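Local coordinates for HydG protein (Carboxydothermus hydrogenoformans, PDB 4RTB) that probably uses a [4Fe-4S] cluster and S-adenosylmethionine in radical chemistry that makes carbon monoxide and cyanide for maturing [FeFe]-hydrogenase, at residues L206-Y211 / L229-A234. Numbering follows the deposited sequence.
Sequences LFQESY and LWRLNA. With SAM (S-adenosylmethionine), chain B.
Arg-231 reaches out of helix 228-232 and passes Leu-206, whose CD1 methyl lies over one guanidinium face, 3.5 Å above its plane and offset toward the rim. With CG anti to the backbone N (chi1 169°) and the chain bent at chi3, the arginine turns its edge to the carboxylate of S-adenosylmethionine: NH2 donates to OXT over 2.6 Å in a nearly straight bond (171°). Glu-209 holds the ribose hydroxyls: OE2 accepts from O3' at 2.5 Å, while OE1 is modelled so close to O2' that the length of that bond is doubtful. Between the two, a salt bridge joins Glu-209 OE2 to Arg-231 NH1 at 3.5 Å, though the modelled place of NH1 is uncertain. This is the radical SAM fold at work: the loop following strand 204-205 of the parallel sheet and a helix further along the chain take the ribose and the methionine carboxylate of the cofactor, close to the iron-sulfur cluster. Behind the pocket, Gln-208 carries its CG over the centre of the Tyr-211 ring, while OE1 approaches Leu-232 CD1 at 3.5 Å and NE2 donates to Ser-210 O at 2.9 Å. Cut back to an alanine, Gln-208 would probably leave that carbonyl without its side-chain donor and uncover the Tyr-211 ring face. Leu-206 CD1 and Ala-234 CB make a looser, still buried touch at 4.4 Å; on the helix's outer side Leu-229 is exposed and turned away from the loop.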
# COMPACT_ATOMS: atom_id res chain seq x y z
N LEU A 206 -3.43 8.38 -2.77
CA LEU A 206 -3.26 9.61 -2.00
C LEU A 206 -3.44 9.31 -0.51
O LEU A 206 -4.53 8.93 -0.08
CB LEU A 206 -4.25 10.68 -2.46
CG LEU A 206 -3.86 12.14 -2.23
CD1 LEU A 206 -4.14 12.60 -0.81
CD2 LEU A 206 -2.41 12.38 -2.60
N PHE A 207 -2.38 9.47 0.26
CA PHE A 207 -2.43 9.17 1.68
C PHE A 207 -2.86 10.41 2.46
O PHE A 207 -2.34 11.50 2.24
CB PHE A 207 -1.07 8.68 2.20
CG PHE A 207 -0.45 7.59 1.37
CD1 PHE A 207 -1.23 6.73 0.60
CD2 PHE A 207 0.93 7.42 1.35
CE1 PHE A 207 -0.65 5.74 -0.16
CE2 PHE A 207 1.51 6.42 0.59
CZ PHE A 207 0.72 5.58 -0.16
N GLN A 208 -3.82 10.24 3.37
CA GLN A 208 -4.28 11.33 4.22
C GLN A 208 -3.18 11.72 5.21
O GLN A 208 -3.23 12.80 5.81
CB GLN A 208 -5.57 10.92 4.94
CG GLN A 208 -6.14 11.95 5.91
CD GLN A 208 -6.29 13.33 5.30
OE1 GLN A 208 -6.60 13.46 4.12
NE2 GLN A 208 -6.05 14.36 6.10
N GLU A 209 -2.20 10.84 5.37
CA GLU A 209 -1.10 10.96 6.34
C GLU A 209 -1.63 10.93 7.77
O GLU A 209 -1.22 10.09 8.57
CB GLU A 209 -0.29 12.25 6.12
CG GLU A 209 0.08 12.54 4.67
CD GLU A 209 1.09 11.57 4.08
OE1 GLU A 209 1.66 10.75 4.84
OE2 GLU A 209 1.31 11.62 2.86
N SER A 210 -2.54 11.84 8.10
CA SER A 210 -3.21 11.82 9.39
C SER A 210 -4.64 12.32 9.30
O SER A 210 -4.93 13.28 8.59
CB SER A 210 -2.45 12.66 10.42
OG SER A 210 -3.26 12.86 11.56
N TYR A 211 -5.52 11.67 10.05
CA TYR A 211 -6.93 12.04 10.08
C TYR A 211 -7.25 12.95 11.25
O TYR A 211 -8.39 13.39 11.40
CB TYR A 211 -7.79 10.78 10.13
CG TYR A 211 -7.89 10.07 8.80
CD1 TYR A 211 -6.95 9.13 8.42
CD2 TYR A 211 -8.92 10.36 7.92
CE1 TYR A 211 -7.03 8.49 7.20
CE2 TYR A 211 -9.02 9.73 6.70
CZ TYR A 211 -8.07 8.80 6.34
OH TYR A 211 -8.17 8.18 5.13
N LEU A 229 -8.79 19.68 4.48
CA LEU A 229 -9.94 19.32 3.67
C LEU A 229 -9.61 19.15 2.20
O LEU A 229 -10.17 18.29 1.53
CB LEU A 229 -11.04 20.36 3.83
CG LEU A 229 -12.10 20.00 4.87
CD1 LEU A 229 -12.43 21.20 5.72
CD2 LEU A 229 -13.34 19.47 4.17
N TRP A 230 -8.69 19.97 1.70
CA TRP A 230 -8.29 19.88 0.30
C TRP A 230 -7.68 18.52 -0.01
O TRP A 230 -7.79 18.02 -1.13
CB TRP A 230 -7.31 21.00 -0.06
CG TRP A 230 -6.85 20.94 -1.48
CD1 TRP A 230 -5.57 20.75 -1.92
CD2 TRP A 230 -7.66 21.07 -2.65
NE1 TRP A 230 -5.54 20.75 -3.29
CE2 TRP A 230 -6.82 20.95 -3.77
CE3 TRP A 230 -9.03 21.27 -2.86
CZ2 TRP A 230 -7.29 21.02 -5.08
CZ3 TRP A 230 -9.50 21.34 -4.16
CH2 TRP A 230 -8.63 21.22 -5.25
N ARG A 231 -7.03 17.92 0.99
CA ARG A 231 -6.39 16.62 0.81
C ARG A 231 -7.37 15.49 1.12
O ARG A 231 -7.33 14.43 0.49
CB ARG A 231 -5.14 16.51 1.69
CG ARG A 231 -4.55 15.11 1.80
CD ARG A 231 -3.11 15.14 2.30
NE ARG A 231 -2.15 15.37 1.22
CZ ARG A 231 -1.34 14.44 0.73
NH1 ARG A 231 -1.34 13.22 1.23
NH2 ARG A 231 -0.51 14.75 -0.26
N LEU A 232 -8.27 15.73 2.07
CA LEU A 232 -9.21 14.71 2.50
C LEU A 232 -10.17 14.27 1.39
O LEU A 232 -10.31 13.07 1.14
CB LEU A 232 -10.01 15.20 3.70
CG LEU A 232 -10.87 14.08 4.30
CD1 LEU A 232 -10.01 12.86 4.61
CD2 LEU A 232 -11.56 14.57 5.54
N ASN A 233 -10.83 15.22 0.74
CA ASN A 233 -11.75 14.87 -0.34
C ASN A 233 -11.10 14.93 -1.72
O ASN A 233 -11.77 15.18 -2.72
CB ASN A 233 -13.00 15.75 -0.31
CG ASN A 233 -12.71 17.19 0.05
OD1 ASN A 233 -11.96 17.88 -0.64
ND2 ASN A 233 -13.31 17.66 1.14
N ALA A 234 -9.79 14.67 -1.76
CA ALA A 234 -9.07 14.60 -3.03
C ALA A 234 -9.48 13.35 -3.80
O ALA A 234 -9.67 13.40 -5.02
CB ALA A 234 -7.56 14.60 -2.78
N SAM B . 4.23 14.14 -2.43
CA SAM B . 2.98 13.37 -2.43
C SAM B . 2.25 13.42 -1.09
O SAM B . 2.72 13.98 -0.11
OXT SAM B . 1.15 12.89 -0.97
CB SAM B . 3.22 11.91 -2.80
CG SAM B . 4.63 11.36 -2.60
SD SAM B . 5.27 11.21 -0.91
CE SAM B . 7.01 11.07 -1.33
C5' SAM B . 5.05 9.45 -0.60
C4' SAM B . 4.68 9.09 0.84
O4' SAM B . 5.81 8.82 1.66
C3' SAM B . 3.93 10.21 1.54
O3' SAM B . 2.55 10.10 1.29
C2' SAM B . 4.25 9.99 3.00
O2' SAM B . 3.15 9.43 3.67
C1' SAM B . 5.39 8.98 3.00
N9 SAM B . 6.46 9.49 3.87
C8 SAM B . 7.02 10.73 3.81
N7 SAM B . 7.97 10.82 4.77
C5 SAM B . 8.00 9.65 5.45
C6 SAM B . 8.78 9.22 6.52
N6 SAM B . 9.68 10.02 7.06
N1 SAM B . 8.59 7.94 7.01
C2 SAM B . 7.65 7.11 6.45
N3 SAM B . 6.88 7.55 5.39
C4 SAM B . 7.06 8.80 4.89